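Local coordinates for protein CocE/NonD family hydrolase (Staphylococcus aureus subsp. aureus COL, PDB 3III) that is probably a serine hydrolase of the alpha/beta-hydrolase fold, related to cocaine esterase and X-Pro dipeptidyl-peptidases, cleaving ester or amide bonds of a substrate not yet identified, at residues Gln175-Val178 with Ala179-Asn182. Sequence-based numbering, arbitrary orientation. Where two conformers were deposited one is given.
Sequences QWWV and ASLN
The side chain of S180 folds back over the last turn of helix 170-179, its CB lying against the carbonyl oxygens of W176 and W177. With chi1 at 77°, OG sits between its own backbone N and carbonyl carbon, a rotamer that brings the hydroxyl within 2.7 Å of W177 O. It donates in the plane of that carbonyl, on a lone pair, while S180 N reaches the same oxygen only through a weak bond. Serine suits this place because its short hydroxyl can satisfy a carbonyl near a helix end, where backbone donors run short; OG also lies obliquely beside the W177 indole, 4.1 Å from CE3.

The backbone changes pitch here. A179 N still makes a regular i to i-4 bond to Q175 O at 3.0 Å, and S180 N a more bent one to W176 O. L181 N instead bonds to V178 O, from well above the carbonyl plane. An overlapping type I turn from A179 to N182 is closed by N182 N bonding to A179 O, and N182 has positive phi (54°), which asparagine tolerates better than most residues. A179 CB lies 3.2 Å from Q175 O.

This helix end is largely buried, the chain becoming more open at L181 and N182. Directly following strand 162-168, the helix is consistent with the one after the nucleophile elbow of alpha/beta-hydrolases. The small methyl of A179 allows close packing on strand 186-192, near M189; the Q175 amide is tied to T165, L171 and I190. W176 spreads over P191 and strand 262-267, its indole NH bonded to G194 O. Branched V178 and broad W177 fill the interface with helix 140-154, so the helix end lies over the central sheet and alongside that helix before the chain enters strand 186-192.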
ATOM      1  N   GLN A 175       2.910  -1.421 -11.626  1.00  9.20           N
ATOM      2  CA  GLN A 175       4.391  -1.346 -11.812  1.00  9.04           C
ATOM      3  C   GLN A 175       5.068  -2.567 -11.248  1.00  8.79           C
ATOM      4  O   GLN A 175       5.932  -3.113 -11.892  1.00  8.64           O
ATOM      5  CB  GLN A 175       4.960  -0.128 -11.147  1.00  8.02           C
ATOM      6  CG  GLN A 175       4.412   1.192 -11.701  1.00  8.36           C
ATOM      7  CD  GLN A 175       5.115   2.362 -11.016  1.00  7.40           C
ATOM      8  OE1 GLN A 175       6.341   2.472 -11.105  1.00  8.92           O
ATOM      9  NE2 GLN A 175       4.338   3.243 -10.344  1.00  7.83           N
ATOM     10  N   TRP A 176       4.680  -3.025 -10.053  1.00  7.64           N
ATOM     11  CA  TRP A 176       5.277  -4.264  -9.565  1.00  8.12           C
ATOM     12  C   TRP A 176       5.032  -5.359 -10.593  1.00  7.30           C
ATOM     13  O   TRP A 176       5.923  -6.144 -10.922  1.00  8.70           O
ATOM     14  CB  TRP A 176       4.663  -4.692  -8.223  1.00  8.15           C
ATOM     15  CG  TRP A 176       4.922  -3.780  -7.037  1.00  9.06           C
ATOM     16  CD1 TRP A 176       3.957  -3.198  -6.245  1.00  8.88           C
ATOM     17  CD2 TRP A 176       6.194  -3.413  -6.455  1.00  7.52           C
ATOM     18  NE1 TRP A 176       4.550  -2.454  -5.258  1.00  7.92           N
ATOM     19  CE2 TRP A 176       5.915  -2.614  -5.323  1.00  7.94           C
ATOM     20  CE3 TRP A 176       7.547  -3.720  -6.751  1.00  8.51           C
ATOM     21  CZ2 TRP A 176       6.923  -2.053  -4.526  1.00  8.11           C
ATOM     22  CZ3 TRP A 176       8.544  -3.191  -5.919  1.00  8.58           C
ATOM     23  CH2 TRP A 176       8.227  -2.364  -4.825  1.00  6.85           C
ATOM     24  N   TRP A 177       3.804  -5.447 -11.049  1.00  7.35           N
ATOM     25  CA  TRP A 177       3.458  -6.415 -12.095  1.00  8.89           C
ATOM     26  C   TRP A 177       4.328  -6.325 -13.384  1.00  9.00           C
ATOM     27  O   TRP A 177       4.989  -7.302 -13.758  1.00  9.65           O
ATOM     28  CB  TRP A 177       1.941  -6.377 -12.420  1.00  8.28           C
ATOM     29  CG  TRP A 177       1.196  -7.408 -11.591  1.00 10.65           C
ATOM     30  CD1 TRP A 177       0.332  -7.178 -10.557  1.00  9.37           C
ATOM     31  CD2 TRP A 177       1.281  -8.837 -11.724  1.00 10.57           C
ATOM     32  NE1 TRP A 177      -0.116  -8.353 -10.058  1.00  9.83           N
ATOM     33  CE2 TRP A 177       0.453  -9.393 -10.739  1.00 10.30           C
ATOM     34  CE3 TRP A 177       1.994  -9.695 -12.561  1.00  9.65           C
ATOM     35  CZ2 TRP A 177       0.315 -10.771 -10.581  1.00 12.25           C
ATOM     36  CZ3 TRP A 177       1.847 -11.056 -12.419  1.00 12.66           C
ATOM     37  CH2 TRP A 177       1.016 -11.586 -11.451  1.00 12.71           C
ATOM     38  N   VAL A 178       4.314  -5.180 -14.057  1.00  8.92           N
ATOM     39  CA  VAL A 178       5.030  -5.113 -15.366  1.00  9.42           C
ATOM     40  C   VAL A 178       6.547  -5.287 -15.172  1.00  9.31           C
ATOM     41  O   VAL A 178       7.230  -5.922 -15.978  1.00  9.35           O
ATOM     42  CB  VAL A 178       4.657  -3.835 -16.158  1.00  8.97           C
ATOM     43  CG1 VAL A 178       5.342  -2.565 -15.589  1.00  5.89           C
ATOM     44  CG2 VAL A 178       4.948  -4.014 -17.628  1.00  7.52           C
ATOM     45  N   ALA A 179       7.077  -4.781 -14.067  1.00 10.25           N
ATOM     46  CA  ALA A 179       8.515  -4.904 -13.793  1.00  9.97           C
ATOM     47  C   ALA A 179       8.934  -6.373 -13.615  1.00  9.44           C
ATOM     48  O   ALA A 179      10.089  -6.740 -13.931  1.00  8.65           O
ATOM     49  CB  ALA A 179       8.957  -4.061 -12.575  1.00  9.65           C
ATOM     50  N   SER A 180       8.007  -7.220 -13.150  1.00  9.46           N
ATOM     51  CA  SER A 180       8.316  -8.649 -13.002  1.00  9.34           C
ATOM     52  C   SER A 180       8.566  -9.340 -14.383  1.00  9.44           C
ATOM     53  O   SER A 180       9.136 -10.434 -14.461  1.00  8.08           O
ATOM     54  CB  SER A 180       7.217  -9.382 -12.200  1.00  9.35           C
ATOM     55  OG  SER A 180       6.058  -9.620 -12.993  1.00 10.00           O
ATOM     56  N   LEU A 181       8.098  -8.708 -15.456  1.00  9.15           N
ATOM     57  CA  LEU A 181       8.331  -9.175 -16.814  1.00  9.61           C
ATOM     58  C   LEU A 181       9.636  -8.607 -17.472  1.00 10.00           C
ATOM     59  O   LEU A 181       9.957  -8.991 -18.562  1.00  9.42           O
ATOM     60  CB  LEU A 181       7.111  -8.816 -17.676  1.00  9.80           C
ATOM     61  CG  LEU A 181       5.725  -9.303 -17.231  1.00  9.99           C
ATOM     62  CD1 LEU A 181       4.637  -8.748 -18.157  1.00 12.41           C
ATOM     63  CD2 LEU A 181       5.713 -10.877 -17.159  1.00  8.85           C
ATOM     64  N   ASN A 182      10.283  -7.650 -16.804  0.70 10.80           N
ATOM     65  CA  ASN A 182      11.522  -7.021 -17.253  0.70 10.40           C
ATOM     66  C   ASN A 182      11.451  -6.444 -18.682  0.70  9.88           C
ATOM     67  O   ASN A 182      12.198  -6.860 -19.572  0.70  8.91           O
ATOM     68  CB  ASN A 182      12.667  -8.019 -17.109  0.70 11.36           C
ATOM     69  CG  ASN A 182      12.981  -8.284 -15.702  0.70 12.01           C
ATOM     70  OD1 ASN A 182      13.537  -7.427 -15.012  0.70 19.31           O
ATOM     71  ND2 ASN A 182      12.561  -9.457 -15.204  0.70 14.19           N
TER